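Local coordinates for B-type Cna protein (Enterococcus faecium, PDB 6FWY) that is of unknown function but carries a thioester domain, a kind of module through which Gram-positive surface proteins probably attach covalently to host targets, at residues H32-M37 / Q121-H126; W103-L108 / E142-Y147. All coordinates share one frame; numbering follows the deposited sequence.

Interaction 1 (H32-M37 / Q121-H126)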
ATOM      1  N   HIS A  32      -1.696   0.492  36.571  1.00 37.07           N
ATOM      2  CA  HIS A  32      -2.217   1.859  36.506  0.50 35.84           C
ATOM      3  C   HIS A  32      -3.670   1.937  35.995  1.00 35.00           C
ATOM      4  O   HIS A  32      -3.916   2.040  34.764  1.00 35.02           O
ATOM      5  CB  HIS A  32      -1.286   2.684  35.609  0.50 34.94           C
ATOM      6  CG  HIS A  32      -1.338   4.163  35.882  0.50 34.35           C
ATOM      7  ND1 HIS A  32      -2.488   4.919  35.789  0.50 33.62           N
ATOM      8  CD2 HIS A  32      -0.342   5.030  36.154  0.50 34.62           C
ATOM      9  CE1 HIS A  32      -2.199   6.186  36.022  0.50 33.65           C
ATOM     10  NE2 HIS A  32      -0.907   6.274  36.277  0.50 34.33           N
ATOM     11  N   PRO A  33      -4.640   1.937  36.927  1.00 34.81           N
ATOM     12  CA  PRO A  33      -6.017   2.125  36.512  1.00 34.13           C
ATOM     13  C   PRO A  33      -6.263   3.520  35.927  1.00 32.72           C
ATOM     14  O   PRO A  33      -5.671   4.484  36.393  1.00 31.95           O
ATOM     15  CB  PRO A  33      -6.836   1.910  37.807  1.00 35.37           C
ATOM     16  CG  PRO A  33      -5.876   1.379  38.810  1.00 36.44           C
ATOM     17  CD  PRO A  33      -4.518   1.821  38.387  1.00 35.81           C
ATOM     18  N   ASN A  34      -7.141   3.596  34.927  1.00 31.67           N
ATOM     19  CA  ASN A  34      -7.603   4.869  34.360  1.00 32.55           C
ATOM     20  C   ASN A  34      -6.449   5.774  33.854  1.00 32.49           C
ATOM     21  O   ASN A  34      -6.507   6.997  33.946  1.00 32.80           O
ATOM     22  CB  ASN A  34      -8.490   5.633  35.369  1.00 32.97           C
ATOM     23  CG  ASN A  34      -9.811   4.926  35.642  1.00 33.18           C
ATOM     24  OD1 ASN A  34     -10.430   4.389  34.747  1.00 32.78           O
ATOM     25  ND2 ASN A  34     -10.222   4.898  36.915  1.00 34.58           N
ATOM     26  N   GLU A  35      -5.401   5.154  33.314  1.00 32.43           N
ATOM     27  CA  GLU A  35      -4.238   5.875  32.807  1.00 33.22           C
ATOM     28  C   GLU A  35      -4.639   6.674  31.539  1.00 31.87           C
ATOM     29  O   GLU A  35      -5.337   6.152  30.667  1.00 30.07           O
ATOM     30  CB  GLU A  35      -3.124   4.894  32.474  1.00 33.95           C
ATOM     31  CG  GLU A  35      -1.846   5.548  32.008  1.00 35.25           C
ATOM     32  CD  GLU A  35      -0.720   4.568  31.726  1.00 36.21           C
ATOM     33  OE1 GLU A  35      -0.453   3.670  32.570  1.00 37.30           O
ATOM     34  OE2 GLU A  35      -0.044   4.732  30.678  1.00 37.51           O
ATOM     35  N   TRP A  36      -4.217   7.938  31.477  1.00 31.98           N
ATOM     36  CA  TRP A  36      -4.516   8.800  30.324  1.00 32.12           C
ATOM     37  C   TRP A  36      -3.674   8.369  29.125  1.00 30.70           C
ATOM     38  O   TRP A  36      -2.543   7.885  29.280  1.00 29.93           O
ATOM     39  CB  TRP A  36      -4.262  10.282  30.614  1.00 32.75           C
ATOM     40  CG  TRP A  36      -5.230  10.933  31.557  1.00 33.23           C
ATOM     41  CD1 TRP A  36      -6.015  10.315  32.521  1.00 33.65           C
ATOM     42  CD2 TRP A  36      -5.460  12.333  31.704  1.00 34.06           C
ATOM     43  NE1 TRP A  36      -6.725  11.252  33.222  1.00 33.62           N
ATOM     44  CE2 TRP A  36      -6.412  12.498  32.745  1.00 34.36           C
ATOM     45  CE3 TRP A  36      -4.971  13.471  31.050  1.00 34.57           C
ATOM     46  CZ2 TRP A  36      -6.883  13.762  33.136  1.00 35.13           C
ATOM     47  CZ3 TRP A  36      -5.447  14.728  31.443  1.00 35.37           C
ATOM     48  CH2 TRP A  36      -6.398  14.857  32.485  1.00 35.64           C
ATOM     49  N   MET A  37      -4.268   8.533  27.945  1.00 30.81           N
ATOM     50  CA  MET A  37      -3.600   8.230  26.693  1.00 31.76           C
ATOM     51  C   MET A  37      -3.580   9.482  25.812  1.00 31.88           C
ATOM     52  O   MET A  37      -4.393   9.638  24.903  1.00 32.13           O
ATOM     53  CB  MET A  37      -4.291   7.061  26.009  1.00 32.08           C
ATOM     54  CG  MET A  37      -4.120   5.735  26.740  1.00 31.87           C
ATOM     55  SD  MET A  37      -2.412   5.188  26.761  1.00 33.09           S
ATOM     56  CE  MET A  37      -2.421   3.914  27.973  1.00 33.21           C
ATOM     57  N   GLN A 121      -9.483  -3.321  28.085  1.00 34.75           N
ATOM     58  CA  GLN A 121      -8.827  -2.353  28.977  1.00 34.47           C
ATOM     59  C   GLN A 121      -9.269  -0.887  28.764  1.00 33.61           C
ATOM     60  O   GLN A 121      -9.018  -0.043  29.617  1.00 33.12           O
ATOM     61  CB  GLN A 121      -7.311  -2.449  28.856  1.00 34.34           C
ATOM     62  CG  GLN A 121      -6.698  -3.781  29.264  1.00 34.78           C
ATOM     63  CD  GLN A 121      -5.241  -3.877  28.817  1.00 34.40           C
ATOM     64  OE1 GLN A 121      -4.932  -4.620  27.890  1.00 33.86           O
ATOM     65  NE2 GLN A 121      -4.353  -3.087  29.444  1.00 33.56           N
ATOM     66  N   ILE A 122      -9.922  -0.578  27.651  1.00 33.39           N
ATOM     67  CA  ILE A 122     -10.313   0.806  27.373  1.00 33.14           C
ATOM     68  C   ILE A 122     -11.434   1.264  28.300  1.00 32.61           C
ATOM     69  O   ILE A 122     -12.454   0.621  28.367  1.00 34.37           O
ATOM     70  CB  ILE A 122     -10.705   1.014  25.893  1.00 33.07           C
ATOM     71  CG1 ILE A 122      -9.516   0.698  24.973  1.00 33.10           C
ATOM     72  CG2 ILE A 122     -11.131   2.465  25.660  1.00 32.91           C
ATOM     73  CD1 ILE A 122      -9.848   0.625  23.494  1.00 32.64           C
ATOM     74  N   VAL A 123     -11.211   2.374  28.999  1.00 32.30           N
ATOM     75  CA  VAL A 123     -12.230   3.073  29.798  1.00 33.29           C
ATOM     76  C   VAL A 123     -12.844   4.200  28.952  1.00 33.53           C
ATOM     77  O   VAL A 123     -12.157   5.165  28.597  1.00 34.25           O
ATOM     78  CB  VAL A 123     -11.638   3.626  31.136  1.00 33.37           C
ATOM     79  CG1 VAL A 123     -12.682   4.371  31.953  1.00 33.76           C
ATOM     80  CG2 VAL A 123     -11.073   2.489  31.967  1.00 33.18           C
ATOM     81  N   TRP A 124     -14.132   4.090  28.654  1.00 33.64           N
ATOM     82  CA  TRP A 124     -14.802   4.975  27.691  1.00 34.36           C
ATOM     83  C   TRP A 124     -15.321   6.232  28.357  1.00 34.93           C
ATOM     84  O   TRP A 124     -16.518   6.513  28.338  1.00 36.77           O
ATOM     85  CB  TRP A 124     -15.915   4.225  26.957  1.00 34.97           C
ATOM     86  CG  TRP A 124     -15.361   3.122  26.125  1.00 35.32           C
ATOM     87  CD1 TRP A 124     -15.331   1.788  26.441  1.00 35.47           C
ATOM     88  CD2 TRP A 124     -14.691   3.254  24.860  1.00 35.03           C
ATOM     89  NE1 TRP A 124     -14.710   1.088  25.437  1.00 35.95           N
ATOM     90  CE2 TRP A 124     -14.300   1.958  24.460  1.00 34.91           C
ATOM     91  CE3 TRP A 124     -14.394   4.343  24.026  1.00 34.73           C
ATOM     92  CZ2 TRP A 124     -13.637   1.714  23.262  1.00 34.69           C
ATOM     93  CZ3 TRP A 124     -13.719   4.108  22.836  1.00 34.57           C
ATOM     94  CH2 TRP A 124     -13.347   2.798  22.459  1.00 34.29           C
ATOM     95  N   SER A 125     -14.400   6.987  28.944  1.00 34.03           N
ATOM     96  CA  SER A 125     -14.715   8.248  29.616  1.00 34.21           C
ATOM     97  C   SER A 125     -13.409   8.936  29.973  1.00 33.84           C
ATOM     98  O   SER A 125     -12.374   8.285  30.144  1.00 33.27           O
ATOM     99  CB  SER A 125     -15.564   8.029  30.892  1.00 34.13           C
ATOM    100  OG  SER A 125     -14.822   7.321  31.870  1.00 32.82           O
ATOM    101  N   HIS A 126     -13.469  10.259  30.063  1.00 34.92           N
ATOM    102  CA  HIS A 126     -12.323  11.104  30.398  1.00 33.90           C
ATOM    103  C   HIS A 126     -12.843  12.368  31.115  1.00 34.40           C
ATOM    104  O   HIS A 126     -13.826  12.970  30.665  1.00 35.33           O
ATOM    105  CB  HIS A 126     -11.571  11.468  29.121  1.00 34.15           C
ATOM    106  CG  HIS A 126     -10.239  12.119  29.366  1.00 34.01           C
ATOM    107  ND1 HIS A 126      -9.048  11.453  29.194  1.00 34.15           N
ATOM    108  CD2 HIS A 126      -9.917  13.362  29.786  1.00 33.98           C
ATOM    109  CE1 HIS A 126      -8.053  12.261  29.509  1.00 34.54           C
ATOM    110  NE2 HIS A 126      -8.557  13.417  29.888  1.00 34.82           N
TER

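Interaction 2 (W103-L108 / E142-Y147)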
ATOM      1  N   TRP A 103      -9.105  11.764  14.086  1.00 34.16           N
ATOM      2  CA  TRP A 103      -7.696  11.415  14.220  1.00 33.62           C
ATOM      3  C   TRP A 103      -7.419  10.557  15.466  1.00 33.77           C
ATOM      4  O   TRP A 103      -6.733   9.536  15.371  1.00 33.99           O
ATOM      5  CB  TRP A 103      -6.823  12.668  14.245  1.00 33.20           C
ATOM      6  CG  TRP A 103      -5.468  12.429  14.857  1.00 31.78           C
ATOM      7  CD1 TRP A 103      -4.445  11.686  14.347  1.00 31.04           C
ATOM      8  CD2 TRP A 103      -5.018  12.922  16.109  1.00 31.61           C
ATOM      9  NE1 TRP A 103      -3.381  11.691  15.208  1.00 30.84           N
ATOM     10  CE2 TRP A 103      -3.703  12.441  16.302  1.00 30.90           C
ATOM     11  CE3 TRP A 103      -5.608  13.710  17.107  1.00 32.67           C
ATOM     12  CZ2 TRP A 103      -2.951  12.738  17.447  1.00 31.39           C
ATOM     13  CZ3 TRP A 103      -4.869  14.005  18.245  1.00 32.47           C
ATOM     14  CH2 TRP A 103      -3.549  13.523  18.403  1.00 32.02           C
ATOM     15  N   TYR A 104      -7.945  10.958  16.623  1.00 33.98           N
ATOM     16  CA  TYR A 104      -7.688  10.215  17.865  1.00 33.49           C
ATOM     17  C   TYR A 104      -8.269   8.807  17.819  1.00 33.79           C
ATOM     18  O   TYR A 104      -7.637   7.844  18.284  1.00 33.13           O
ATOM     19  CB  TYR A 104      -8.216  10.972  19.088  1.00 33.53           C
ATOM     20  CG  TYR A 104      -7.799  10.353  20.397  1.00 33.02           C
ATOM     21  CD1 TYR A 104      -6.554  10.629  20.958  1.00 33.09           C
ATOM     22  CD2 TYR A 104      -8.651   9.500  21.078  1.00 33.04           C
ATOM     23  CE1 TYR A 104      -6.165  10.059  22.169  1.00 32.77           C
ATOM     24  CE2 TYR A 104      -8.274   8.932  22.291  1.00 32.82           C
ATOM     25  CZ  TYR A 104      -7.034   9.217  22.823  1.00 32.47           C
ATOM     26  OH  TYR A 104      -6.667   8.667  24.015  1.00 31.90           O
ATOM     27  N   ALA A 105      -9.483   8.689  17.283  1.00 34.96           N
ATOM     28  CA  ALA A 105     -10.116   7.382  17.039  1.00 34.59           C
ATOM     29  C   ALA A 105      -9.211   6.479  16.236  1.00 33.46           C
ATOM     30  O   ALA A 105      -9.082   5.307  16.549  1.00 33.24           O
ATOM     31  CB  ALA A 105     -11.442   7.547  16.303  1.00 36.10           C
ATOM     32  N   THR A 106      -8.565   7.037  15.221  1.00 32.91           N
ATOM     33  CA  THR A 106      -7.654   6.267  14.396  1.00 32.18           C
ATOM     34  C   THR A 106      -6.394   5.891  15.197  1.00 31.29           C
ATOM     35  O   THR A 106      -5.934   4.760  15.115  1.00 31.81           O
ATOM     36  CB  THR A 106      -7.312   7.002  13.069  1.00 32.08           C
ATOM     37  OG1 THR A 106      -8.506   7.525  12.478  1.00 32.81           O
ATOM     38  CG2 THR A 106      -6.683   6.071  12.092  1.00 31.49           C
ATOM     39  N   GLN A 107      -5.858   6.823  15.973  1.00 30.73           N
ATOM     40  CA  GLN A 107      -4.695   6.545  16.833  1.00 30.92           C
ATOM     41  C   GLN A 107      -5.017   5.455  17.877  1.00 30.74           C
ATOM     42  O   GLN A 107      -4.156   4.654  18.235  1.00 30.04           O
ATOM     43  CB  GLN A 107      -4.209   7.839  17.515  1.00 31.46           C
ATOM     44  CG  GLN A 107      -3.078   7.690  18.536  1.00 31.52           C
ATOM     45  CD  GLN A 107      -1.835   7.057  17.938  1.00 31.66           C
ATOM     46  OE1 GLN A 107      -1.109   7.694  17.194  1.00 31.48           O
ATOM     47  NE2 GLN A 107      -1.592   5.797  18.265  1.00 31.19           N
ATOM     48  N   LEU A 108      -6.259   5.439  18.351  1.00 30.82           N
ATOM     49  CA  LEU A 108      -6.695   4.420  19.300  1.00 31.20           C
ATOM     50  C   LEU A 108      -6.629   3.027  18.647  1.00 30.99           C
ATOM     51  O   LEU A 108      -6.081   2.101  19.218  1.00 31.24           O
ATOM     52  CB  LEU A 108      -8.099   4.767  19.806  1.00 31.55           C
ATOM     53  CG  LEU A 108      -8.689   4.001  20.984  1.00 32.17           C
ATOM     54  CD1 LEU A 108      -7.767   3.968  22.211  1.00 31.89           C
ATOM     55  CD2 LEU A 108     -10.011   4.690  21.299  1.00 32.83           C
ATOM     56  N   GLU A 142     -14.798   1.918  16.662  1.00 36.12           N
ATOM     57  CA  GLU A 142     -15.406   0.631  16.324  1.00 37.40           C
ATOM     58  C   GLU A 142     -15.567   0.411  14.823  1.00 37.50           C
ATOM     59  O   GLU A 142     -15.386  -0.699  14.327  1.00 37.50           O
ATOM     60  CB  GLU A 142     -16.756   0.477  17.028  1.00 38.42           C
ATOM     61  CG  GLU A 142     -16.588   0.295  18.518  1.00 38.65           C
ATOM     62  CD  GLU A 142     -17.887   0.367  19.304  1.00 40.68           C
ATOM     63  OE1 GLU A 142     -18.992   0.540  18.722  1.00 42.63           O
ATOM     64  OE2 GLU A 142     -17.808   0.238  20.542  1.00 41.65           O
ATOM     65  N   LYS A 143     -15.927   1.470  14.109  1.00 38.25           N
ATOM     66  CA  LYS A 143     -15.984   1.398  12.653  1.00 39.14           C
ATOM     67  C   LYS A 143     -14.595   1.073  12.095  1.00 37.91           C
ATOM     68  O   LYS A 143     -14.436   0.120  11.359  1.00 38.24           O
ATOM     69  CB  LYS A 143     -16.500   2.710  12.059  1.00 40.35           C
ATOM     70  CG  LYS A 143     -16.776   2.622  10.560  1.00 41.75           C
ATOM     71  CD  LYS A 143     -17.539   3.827  10.040  1.00 43.19           C
ATOM     72  CE  LYS A 143     -17.159   4.192   8.592  1.00 43.82           C
ATOM     73  NZ  LYS A 143     -17.953   3.453   7.585  1.00 45.72           N
ATOM     74  N   ILE A 144     -13.598   1.863  12.467  1.00 36.73           N
ATOM     75  CA  ILE A 144     -12.245   1.721  11.904  1.00 36.14           C
ATOM     76  C   ILE A 144     -11.643   0.368  12.300  1.00 35.63           C
ATOM     77  O   ILE A 144     -11.078  -0.336  11.459  1.00 35.40           O
ATOM     78  CB  ILE A 144     -11.316   2.892  12.316  1.00 35.45           C
ATOM     79  CG1 ILE A 144     -11.870   4.240  11.809  1.00 36.11           C
ATOM     80  CG2 ILE A 144      -9.903   2.709  11.764  1.00 34.55           C
ATOM     81  CD1 ILE A 144     -11.311   5.440  12.583  1.00 35.93           C
ATOM     82  N   TYR A 145     -11.776   0.004  13.575  1.00 34.85           N
ATOM     83  CA  TYR A 145     -11.213  -1.244  14.092  1.00 34.57           C
ATOM     84  C   TYR A 145     -11.835  -2.463  13.400  1.00 35.85           C
ATOM     85  O   TYR A 145     -11.123  -3.349  12.935  1.00 35.89           O
ATOM     86  CB  TYR A 145     -11.415  -1.309  15.602  1.00 35.05           C
ATOM     87  CG  TYR A 145     -10.769  -2.472  16.290  1.00 34.84           C
ATOM     88  CD1 TYR A 145      -9.404  -2.639  16.253  1.00 34.16           C
ATOM     89  CD2 TYR A 145     -11.524  -3.395  17.006  1.00 35.79           C
ATOM     90  CE1 TYR A 145      -8.785  -3.706  16.898  1.00 34.17           C
ATOM     91  CE2 TYR A 145     -10.920  -4.454  17.678  1.00 36.12           C
ATOM     92  CZ  TYR A 145      -9.543  -4.605  17.599  1.00 35.59           C
ATOM     93  OH  TYR A 145      -8.901  -5.640  18.231  1.00 36.31           O
ATOM     94  N   ASP A 146     -13.162  -2.487  13.309  1.00 37.02           N
ATOM     95  CA  ASP A 146     -13.863  -3.560  12.613  1.00 38.72           C
ATOM     96  C   ASP A 146     -13.333  -3.743  11.181  1.00 38.42           C
ATOM     97  O   ASP A 146     -13.070  -4.861  10.754  1.00 37.90           O
ATOM     98  CB  ASP A 146     -15.367  -3.291  12.599  1.00 40.87           C
ATOM     99  CG  ASP A 146     -16.180  -4.466  12.030  1.00 44.05           C
ATOM    100  OD1 ASP A 146     -15.784  -5.642  12.231  1.00 44.22           O
ATOM    101  OD2 ASP A 146     -17.199  -4.238  11.331  1.00 47.53           O
ATOM    102  N   TYR A 147     -13.153  -2.633  10.467  1.00 37.56           N
ATOM    103  CA  TYR A 147     -12.617  -2.675   9.117  1.00 38.35           C
ATOM    104  C   TYR A 147     -11.156  -3.179   9.099  1.00 37.26           C
ATOM    105  O   TYR A 147     -10.802  -4.035   8.297  1.00 37.09           O
ATOM    106  CB  TYR A 147     -12.748  -1.307   8.440  1.00 38.48           C
ATOM    107  CG  TYR A 147     -12.188  -1.286   7.037  1.00 39.12           C
ATOM    108  CD1 TYR A 147     -12.779  -2.040   6.021  1.00 40.15           C
ATOM    109  CD2 TYR A 147     -11.053  -0.535   6.730  1.00 38.12           C
ATOM    110  CE1 TYR A 147     -12.269  -2.038   4.739  1.00 40.73           C
ATOM    111  CE2 TYR A 147     -10.535  -0.537   5.447  1.00 38.66           C
ATOM    112  CZ  TYR A 147     -11.145  -1.280   4.457  1.00 39.97           C
ATOM    113  OH  TYR A 147     -10.620  -1.276   3.192  1.00 40.10           O
TER

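Interaction 1 (H32-M37 / Q121-H126)
The amide oxygen OD1 of Asn34 is met by both methyl groups of Val123, with CG2 at 3.4 Å and CG1 close behind. Asn34 lies in a type II beta turn from His32 to Glu35, at the end of the antiparallel hairpin formed by strands 26-29 and 32-44. Strand 122-123 pairs with the other edge of strand 26-29, so this contact spans the middle strand of three and illustrates how side chains can join strands that share no backbone bonds. Asn34 N, in the turn, bonds to Asn28 OD1 of strand 26-29, tying the turn to the middle strand. Farther along, two rings meet. His126 CE1 stands over one face of the Trp36 indole, 3.4 Å from CD2, and NE2 follows over the six-membered ring, 3.7 Å from CZ2. This is an edge-to-face pair with the planes at 55°, the centroids of the imidazole and the six-membered ring of Trp36 lying 4.3 Å apart, so the imidazole is tilted over the indole rather than laid flat on it. With CG anti to the backbone N (chi1 -169°), His126 sends its ring across to the indole. Pro127 and Asn128 also touch Trp36. At the indole edge, in its plane, lies the backbone oxygen of Asn34, 3.6 Å from Trp36 CD1.

Interaction 2 (W103-L108 / E142-Y147)
Ile144 carries this helix-to-helix contact, and its tip alone does the touching. From CA the side chain sets out toward helix 99-113, branching at CB. CG2 is the short arm and makes no close approach to segment 103-108. CG1 is turned anti to the carbonyl carbon (chi1 -61°), and the chain then runs on extended (chi2 159°), which carries CD1 forward to the neighbouring helix. There the methyl lies against Thr106 OG1 at 3.5 Å, with the backbone N of Thr106 at 4.1 Å and Ala105 CB at 4.3 Å. The example shows how a single long aliphatic tip can fit against one turn of a helix whose facing residues are small. Here the backbones come close, with 6.9 Å between the CA atoms of Thr106 and Ile144.

The Thr106 side chain lies across that of Ile144 at about a right angle. Although its hydroxyl lies against a methyl, its polar needs are met by other groups: OG1 bonds back to Ala102 O, one helical turn earlier, and also receives the N-H of Phe86. These two partners probably fix the rotation of the side chain, keeping OG1 in place beside CD1.

All three touching residues are buried. Ile144 also rests on Val109, farther along helix 99-113, and the next residue, Tyr145, extends the packing over Val109, Val112 and Leu113. Helix 99-113 thus lies between helix 131-150, which meets it through Ile144, and the antiparallel sheet, where Thr106 touches Tyr51 of strand 49-52 and Trp103 reaches Ser39 and Gln41 of strand 32-44.

The segments of interactions 1 and 2 alternate along the chain, and their centres lie 16 Å apart. Helix 99-113 joins them directly. Tyr104 OH approaches Met37 O to 2.6 Å, probably a hydrogen bond, tying segment 103-108 to segment 32-37. Leu108 meets the other half of interaction 1, its CD2 packing 4.0 Å from Trp124 CH2 while Ile122 rests beside CD1. The same helix presents Gln107 to strand 49-52, where its OE1 bonds to Cys52 N. In related domains a cysteine and a glutamine form the thioester; these two are plausibly that pair, although Gln107 is modelled here with its amide nitrogen, as a plain glutamine.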